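Local coordinates for protein exotoxin 6 (Staphylococcus aureus subsp. aureus Mu50, PDB 4ZYS) that is a staphylococcal superantigen-like exotoxin that probably binds host glycans or proteins and so interferes with immune defence, at residues A[29-33]-A[61-65]; A[98-103]-A[186-190]; A[133-138]-A[156-160]. All coordinates share one frame; numbering follows the deposited sequence.

Contact 1. Residues A[29-33]-A[61-65]; sequences GYKYT and FKDGD
K31 and G64 hold the two segments together as an antiparallel hydrogen-bonded pair. The amide N of K31 meets O of G64 at 2.9 Å, and N of G64 returns to O of K31 at 2.9 Å. G64 has a positive phi (85°), where a CB would be jammed against the carbonyl of D63, so glycine suits the point where the loop passes into the strand. On one face the long K31 chain lies across the loop, its CB 3.2 Å from O of K62. With CG anti to the backbone N (chi1 -162°) and a bend at chi2, it brings NZ to 3.4 Å from OD1 of D63, a weak bond within a salt bridge; the main partner of this ammonium is D38. On the opposite face Y30 lays its ring over D65, whose CA stands 4.2 Å from the ring centroid in a CH-pi contact, while OD1 of D65 bonds S67. F61 turns its ring away to pack on L53 and V90. The pair joins edge strand 64-67 to strand 27-34 of the OB-fold sheet, and strand 37-44 flanks strand 27-34 on its other side.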
# COMPACT_ATOMS: atom_id res chain seq x y z
N GLY A 29 9.30 9.63 -12.95
CA GLY A 29 10.04 8.39 -12.82
C GLY A 29 10.51 7.92 -14.18
O GLY A 29 9.84 8.15 -15.19
N TYR A 30 11.68 7.29 -14.23
CA TYR A 30 12.25 6.73 -15.46
C TYR A 30 12.19 5.23 -15.34
O TYR A 30 12.84 4.64 -14.50
CB TYR A 30 13.68 7.23 -15.70
CG TYR A 30 13.72 8.64 -16.24
CD1 TYR A 30 13.57 9.73 -15.39
CD2 TYR A 30 13.86 8.89 -17.60
CE1 TYR A 30 13.61 11.04 -15.87
CE2 TYR A 30 13.88 10.19 -18.10
CZ TYR A 30 13.76 11.27 -17.23
OH TYR A 30 13.79 12.57 -17.69
N LYS A 31 11.35 4.62 -16.17
CA LYS A 31 11.12 3.18 -16.20
C LYS A 31 12.16 2.49 -17.09
O LYS A 31 12.52 3.03 -18.15
CB LYS A 31 9.70 2.92 -16.73
CG LYS A 31 9.17 1.53 -16.42
CD LYS A 31 9.14 0.66 -17.64
CE LYS A 31 8.78 -0.76 -17.33
NZ LYS A 31 8.91 -1.60 -18.55
N TYR A 32 12.66 1.32 -16.65
CA TYR A 32 13.66 0.55 -17.42
C TYR A 32 13.60 -0.93 -17.03
O TYR A 32 12.94 -1.31 -16.07
CB TYR A 32 15.10 1.10 -17.23
CG TYR A 32 15.57 1.12 -15.78
CD1 TYR A 32 15.24 2.19 -14.94
CD2 TYR A 32 16.27 0.05 -15.23
CE1 TYR A 32 15.59 2.18 -13.60
CE2 TYR A 32 16.61 0.03 -13.87
CZ TYR A 32 16.30 1.12 -13.07
OH TYR A 32 16.64 1.17 -11.74
N THR A 33 14.30 -1.76 -17.81
CA THR A 33 14.44 -3.19 -17.56
C THR A 33 15.92 -3.46 -17.35
O THR A 33 16.76 -3.03 -18.15
CB THR A 33 13.84 -4.03 -18.68
OG1 THR A 33 12.53 -3.56 -18.96
CG2 THR A 33 13.80 -5.51 -18.33
N PHE A 61 3.43 1.21 -17.15
CA PHE A 61 4.24 2.38 -17.43
C PHE A 61 5.08 2.17 -18.67
O PHE A 61 5.57 1.06 -18.91
CB PHE A 61 5.12 2.75 -16.20
CG PHE A 61 4.27 2.85 -14.96
CD1 PHE A 61 3.51 4.00 -14.71
CD2 PHE A 61 4.13 1.77 -14.10
CE1 PHE A 61 2.64 4.05 -13.61
CE2 PHE A 61 3.25 1.82 -13.02
CZ PHE A 61 2.52 2.97 -12.77
N LYS A 62 5.22 3.24 -19.46
CA LYS A 62 6.04 3.23 -20.68
C LYS A 62 7.53 3.28 -20.30
O LYS A 62 7.87 3.75 -19.21
CB LYS A 62 5.67 4.40 -21.63
CG LYS A 62 5.76 5.79 -21.00
CD LYS A 62 6.14 6.84 -22.04
CE LYS A 62 5.50 8.18 -21.78
NZ LYS A 62 6.07 9.24 -22.67
N ASP A 63 8.42 2.80 -21.18
CA ASP A 63 9.84 2.87 -20.91
C ASP A 63 10.26 4.33 -21.00
O ASP A 63 9.66 5.12 -21.75
CB ASP A 63 10.64 1.97 -21.89
CG ASP A 63 10.47 0.49 -21.58
OD1 ASP A 63 11.12 -0.00 -20.61
OD2 ASP A 63 9.69 -0.19 -22.30
N GLY A 64 11.24 4.71 -20.19
CA GLY A 64 11.68 6.09 -20.15
C GLY A 64 10.83 6.92 -19.21
O GLY A 64 10.28 6.40 -18.23
N ASP A 65 10.75 8.22 -19.52
CA ASP A 65 10.06 9.23 -18.74
C ASP A 65 8.57 8.99 -18.57
O ASP A 65 7.82 8.94 -19.55
CB ASP A 65 10.28 10.62 -19.40
CG ASP A 65 9.70 11.82 -18.66
OD1 ASP A 65 9.02 11.63 -17.64
OD2 ASP A 65 9.93 12.95 -19.11

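Contact 2. Residues A[98-103]-A[186-190]; sequences FIDYIH and GRQIQ
The ring nitrogen NE2 of H103 donates to the carbonyl O of I189 over 2.8 Å, bent at the hydrogen to 143°. The acceptor lies in the imidazole plane, and CD2 of H103 comes within 3.4 Å of O of G186. A histidine suits this place because its flat ring reaches across and still offers an N-H at its far end; having CG anti to the backbone N (chi1 -170°) extends it toward segment 186-190. Next to it Y101 reaches in the same manner and sets OH 3.1 Å from CA of R187 and 3.3 Å from CG of R187, so the phenol end rests against the aliphatic root of the arginine. F98 starts the type I turn that runs to Y101, and its CE1 touches CD of R187 at 3.5 Å. The guanidinium stands almost perpendicular to the F98 ring (88°); with CZ of R187 5.2 Å from the F98 ring centroid, any cation-pi attraction is weak at most. The charge is met instead by D185 at NE and by E126 at NH1. The chemistry divides along R187: its methylenes serve as an apolar surface for two aromatic rings, its charged end is paired with acids outside the contact, and the single cross-segment hydrogen bond, from H103, fastens the loop between OB-fold strand 84-92 and beta-grasp strand 106-111 to the start of strand 189-196.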
# COMPACT_ATOMS: atom_id res chain seq x y z
N PHE A 98 -10.04 16.10 -10.70
CA PHE A 98 -9.91 15.33 -9.46
C PHE A 98 -8.74 15.72 -8.51
O PHE A 98 -8.44 14.94 -7.61
CB PHE A 98 -9.78 13.83 -9.83
CG PHE A 98 -11.10 13.20 -10.19
CD1 PHE A 98 -11.90 12.63 -9.21
CD2 PHE A 98 -11.54 13.17 -11.51
CE1 PHE A 98 -13.15 12.10 -9.54
CE2 PHE A 98 -12.78 12.61 -11.84
CZ PHE A 98 -13.58 12.08 -10.85
N ILE A 99 -8.15 16.93 -8.65
CA ILE A 99 -7.04 17.36 -7.77
C ILE A 99 -7.51 17.48 -6.29
O ILE A 99 -6.82 17.02 -5.39
CB ILE A 99 -6.36 18.68 -8.29
CG1 ILE A 99 -5.67 18.50 -9.67
CG2 ILE A 99 -5.39 19.31 -7.27
CD1 ILE A 99 -4.54 17.49 -9.77
N ASP A 100 -8.70 18.04 -6.06
CA ASP A 100 -9.20 18.22 -4.70
C ASP A 100 -10.09 17.06 -4.22
O ASP A 100 -10.76 17.19 -3.19
CB ASP A 100 -9.99 19.55 -4.61
CG ASP A 100 -11.19 19.67 -5.56
OD1 ASP A 100 -11.50 18.67 -6.28
OD2 ASP A 100 -11.81 20.77 -5.60
N TYR A 101 -10.09 15.93 -4.96
CA TYR A 101 -10.94 14.77 -4.69
C TYR A 101 -10.81 14.16 -3.27
O TYR A 101 -9.72 13.89 -2.78
CB TYR A 101 -10.69 13.68 -5.74
CG TYR A 101 -11.60 12.48 -5.60
CD1 TYR A 101 -12.96 12.57 -5.87
CD2 TYR A 101 -11.09 11.25 -5.20
CE1 TYR A 101 -13.80 11.46 -5.74
CE2 TYR A 101 -11.91 10.14 -5.06
CZ TYR A 101 -13.26 10.24 -5.34
OH TYR A 101 -14.07 9.14 -5.20
N ILE A 102 -11.97 13.97 -2.61
CA ILE A 102 -12.10 13.32 -1.30
C ILE A 102 -13.21 12.29 -1.41
O ILE A 102 -14.29 12.59 -1.94
CB ILE A 102 -12.32 14.29 -0.09
CG1 ILE A 102 -11.24 15.39 -0.05
CG2 ILE A 102 -12.31 13.53 1.28
CD1 ILE A 102 -11.75 16.67 0.27
N HIS A 103 -12.94 11.08 -0.93
CA HIS A 103 -13.88 9.96 -0.90
C HIS A 103 -13.81 9.32 0.46
O HIS A 103 -12.72 9.05 0.94
CB HIS A 103 -13.56 8.95 -2.01
CG HIS A 103 -14.62 7.92 -2.17
ND1 HIS A 103 -15.86 8.24 -2.71
CD2 HIS A 103 -14.61 6.61 -1.84
CE1 HIS A 103 -16.55 7.11 -2.69
NE2 HIS A 103 -15.84 6.11 -2.17
N GLY A 186 -10.05 4.28 -6.62
CA GLY A 186 -10.36 4.89 -5.33
C GLY A 186 -11.76 5.44 -5.24
O GLY A 186 -12.35 5.48 -4.15
N ARG A 187 -12.32 5.85 -6.40
CA ARG A 187 -13.68 6.37 -6.52
C ARG A 187 -14.72 5.26 -6.37
O ARG A 187 -15.90 5.57 -6.19
CB ARG A 187 -13.87 7.07 -7.87
CG ARG A 187 -12.87 8.20 -8.15
CD ARG A 187 -12.94 8.58 -9.61
NE ARG A 187 -12.40 7.50 -10.43
CZ ARG A 187 -12.23 7.57 -11.75
NH1 ARG A 187 -12.60 8.66 -12.42
NH2 ARG A 187 -11.70 6.56 -12.41
N GLN A 188 -14.28 3.98 -6.43
CA GLN A 188 -15.13 2.79 -6.38
C GLN A 188 -15.02 2.01 -5.04
O GLN A 188 -15.73 1.02 -4.87
CB GLN A 188 -14.80 1.86 -7.56
CG GLN A 188 -15.14 2.43 -8.94
CD GLN A 188 -16.62 2.64 -9.14
OE1 GLN A 188 -17.42 1.73 -8.94
NE2 GLN A 188 -17.00 3.84 -9.54
N ILE A 189 -14.18 2.46 -4.10
CA ILE A 189 -14.08 1.79 -2.78
C ILE A 189 -15.32 2.18 -1.95
O ILE A 189 -15.53 3.37 -1.70
CB ILE A 189 -12.74 2.14 -2.06
CG1 ILE A 189 -11.52 1.68 -2.88
CG2 ILE A 189 -12.73 1.56 -0.62
CD1 ILE A 189 -10.22 2.38 -2.54
N GLN A 190 -16.15 1.18 -1.54
CA GLN A 190 -17.38 1.42 -0.78
C GLN A 190 -17.23 1.21 0.74
O GLN A 190 -17.68 2.06 1.53
CB GLN A 190 -18.52 0.51 -1.28
CG GLN A 190 -19.39 1.13 -2.34
CD GLN A 190 -20.37 2.15 -1.85
OE1 GLN A 190 -20.01 3.29 -1.53
NE2 GLN A 190 -21.66 1.80 -1.91

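Contact 3. Residues A[133-138]-A[156-160]; sequences LDYRLR and QITIT
L137 and I157 meet where the helix of the beta-grasp domain lies across its sheet: helix 130-145 packs on strand 155-161, and the 133-138 and 156-160 axes approach to 10.5 Å at an angle of 123°. Every second strand residue faces the helix, so I157 and I159 project toward it, while the helix answers with L133 and L137, one turn apart. Branched isoleucines suit a strand, and leucines put flexible, forked ends on a helix without crowding its backbone. CD1 of L137 rests in the notch between I157 and I159, 3.8 Å from CG2 of I157 and 4.3 Å from CD1 of I159. CD1 of I159 also reaches L133, 4.1 Å from its CB. In I157, CG2, anti to the backbone N, meets CD1 of L137, whereas the CG1 arm, beside that N (chi1 -66°), carries CD1 of I157 against both CB of L137 and, at 4.0 Å, CG of R138. There the methyl lies against the aliphatic part of an arginine whose head is turned to D134, one helical turn earlier. V194 and I192 of strand 189-196 extend the apolar layer, and I169 continues it on the other side of strand 155-161. The bonds around it probably offset the cost of burying this charged pair: Y17 of helix 10-17 holds OD2 of D134, while Y148 and O of Q173 take NH1 of R138. The guanidinium grips D134 side-on with two nitrogens on one oxygen, NE at 2.7 Å and NH2 at 3.0 Å from OD1.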
# COMPACT_ATOMS: atom_id res chain seq x y z
N LEU A 133 -3.05 1.23 0.68
CA LEU A 133 -4.19 0.86 1.51
C LEU A 133 -3.76 -0.13 2.58
O LEU A 133 -4.17 0.01 3.72
CB LEU A 133 -5.33 0.26 0.66
CG LEU A 133 -6.08 1.25 -0.21
CD1 LEU A 133 -6.68 0.58 -1.41
CD2 LEU A 133 -7.12 2.01 0.60
N ASP A 134 -2.90 -1.08 2.23
CA ASP A 134 -2.39 -2.10 3.15
C ASP A 134 -1.62 -1.44 4.30
O ASP A 134 -1.97 -1.66 5.46
CB ASP A 134 -1.51 -3.12 2.41
CG ASP A 134 -0.80 -4.12 3.28
OD1 ASP A 134 -1.49 -4.96 3.91
OD2 ASP A 134 0.44 -4.12 3.28
N TYR A 135 -0.66 -0.57 3.98
CA TYR A 135 0.13 0.11 4.98
C TYR A 135 -0.71 0.99 5.90
O TYR A 135 -0.55 0.91 7.12
CB TYR A 135 1.25 0.95 4.33
CG TYR A 135 2.15 1.60 5.36
CD1 TYR A 135 1.82 2.83 5.92
CD2 TYR A 135 3.34 1.01 5.75
CE1 TYR A 135 2.63 3.43 6.88
CE2 TYR A 135 4.16 1.59 6.71
CZ TYR A 135 3.81 2.81 7.27
OH TYR A 135 4.59 3.42 8.21
N ARG A 136 -1.53 1.87 5.31
CA ARG A 136 -2.32 2.85 6.07
C ARG A 136 -3.39 2.18 6.95
O ARG A 136 -3.66 2.66 8.05
CB ARG A 136 -2.96 3.89 5.14
CG ARG A 136 -1.96 4.79 4.41
CD ARG A 136 -1.21 5.70 5.39
NE ARG A 136 -0.38 6.68 4.70
CZ ARG A 136 0.65 7.31 5.25
NH1 ARG A 136 1.02 7.04 6.50
NH2 ARG A 136 1.33 8.20 4.56
N LEU A 137 -3.96 1.06 6.50
CA LEU A 137 -4.97 0.39 7.32
C LEU A 137 -4.29 -0.36 8.49
O LEU A 137 -4.78 -0.33 9.62
CB LEU A 137 -5.86 -0.52 6.47
CG LEU A 137 -6.81 0.22 5.48
CD1 LEU A 137 -7.31 -0.72 4.40
CD2 LEU A 137 -7.94 0.92 6.20
N ARG A 138 -3.14 -0.98 8.23
CA ARG A 138 -2.37 -1.68 9.26
C ARG A 138 -1.82 -0.66 10.26
O ARG A 138 -1.85 -0.95 11.44
CB ARG A 138 -1.25 -2.54 8.62
CG ARG A 138 -1.80 -3.75 7.83
CD ARG A 138 -0.77 -4.84 7.70
NE ARG A 138 -0.98 -5.65 6.50
CZ ARG A 138 -0.58 -6.91 6.36
NH1 ARG A 138 0.01 -7.55 7.36
NH2 ARG A 138 -0.78 -7.55 5.21
N GLN A 156 -7.89 -10.19 8.95
CA GLN A 156 -8.07 -9.85 7.55
C GLN A 156 -8.51 -8.43 7.33
O GLN A 156 -9.28 -7.86 8.13
CB GLN A 156 -9.20 -10.77 7.02
CG GLN A 156 -9.11 -11.13 5.56
CD GLN A 156 -10.25 -12.03 5.16
OE1 GLN A 156 -11.26 -11.59 4.58
NE2 GLN A 156 -10.12 -13.33 5.43
N ILE A 157 -8.09 -7.87 6.19
CA ILE A 157 -8.57 -6.61 5.65
C ILE A 157 -9.50 -6.98 4.48
O ILE A 157 -9.08 -7.76 3.63
CB ILE A 157 -7.46 -5.62 5.22
CG1 ILE A 157 -6.65 -5.11 6.41
CG2 ILE A 157 -8.06 -4.44 4.42
CD1 ILE A 157 -5.25 -4.62 6.01
N THR A 158 -10.72 -6.42 4.42
CA THR A 158 -11.64 -6.68 3.30
C THR A 158 -12.02 -5.32 2.69
O THR A 158 -12.57 -4.47 3.38
CB THR A 158 -12.84 -7.54 3.73
OG1 THR A 158 -12.34 -8.68 4.44
CG2 THR A 158 -13.67 -8.02 2.56
N ILE A 159 -11.62 -5.09 1.43
CA ILE A 159 -11.91 -3.87 0.69
C ILE A 159 -13.03 -4.23 -0.31
O ILE A 159 -12.82 -5.05 -1.20
CB ILE A 159 -10.64 -3.23 0.04
CG1 ILE A 159 -9.59 -2.92 1.15
CG2 ILE A 159 -11.00 -1.96 -0.75
CD1 ILE A 159 -8.14 -2.71 0.69
N THR A 160 -14.23 -3.66 -0.11
CA THR A 160 -15.36 -3.94 -0.97
C THR A 160 -15.59 -2.75 -1.93
O THR A 160 -15.65 -1.60 -1.49
CB THR A 160 -16.60 -4.28 -0.13
OG1 THR A 160 -16.26 -5.34 0.76
CG2 THR A 160 -17.80 -4.70 -0.99

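Overall arrangement
Contact 3 belongs to the buried core of the beta-grasp domain, contact 1 to the edge of the OB-fold sheet, partly buried, and contact 2 is partly buried where the loop leading into strand 106-111 meets the start of strand 189-196. Contacts 2 and 3 share a sheet: strands 189-196 and 155-161 are neighbours, N of Q190 lies 2.8 Å from O of T160, a probable hydrogen bond, and I189 packs on I159 and L133. Contact 1 stands apart, its centre about 27 Å and 29 Å from theirs. Chemistry follows place: backbone pairing and a lysine-aspartate salt bridge at the sheet edge, aromatic-arginine packing at the loop, and interlocking aliphatic chains in the core.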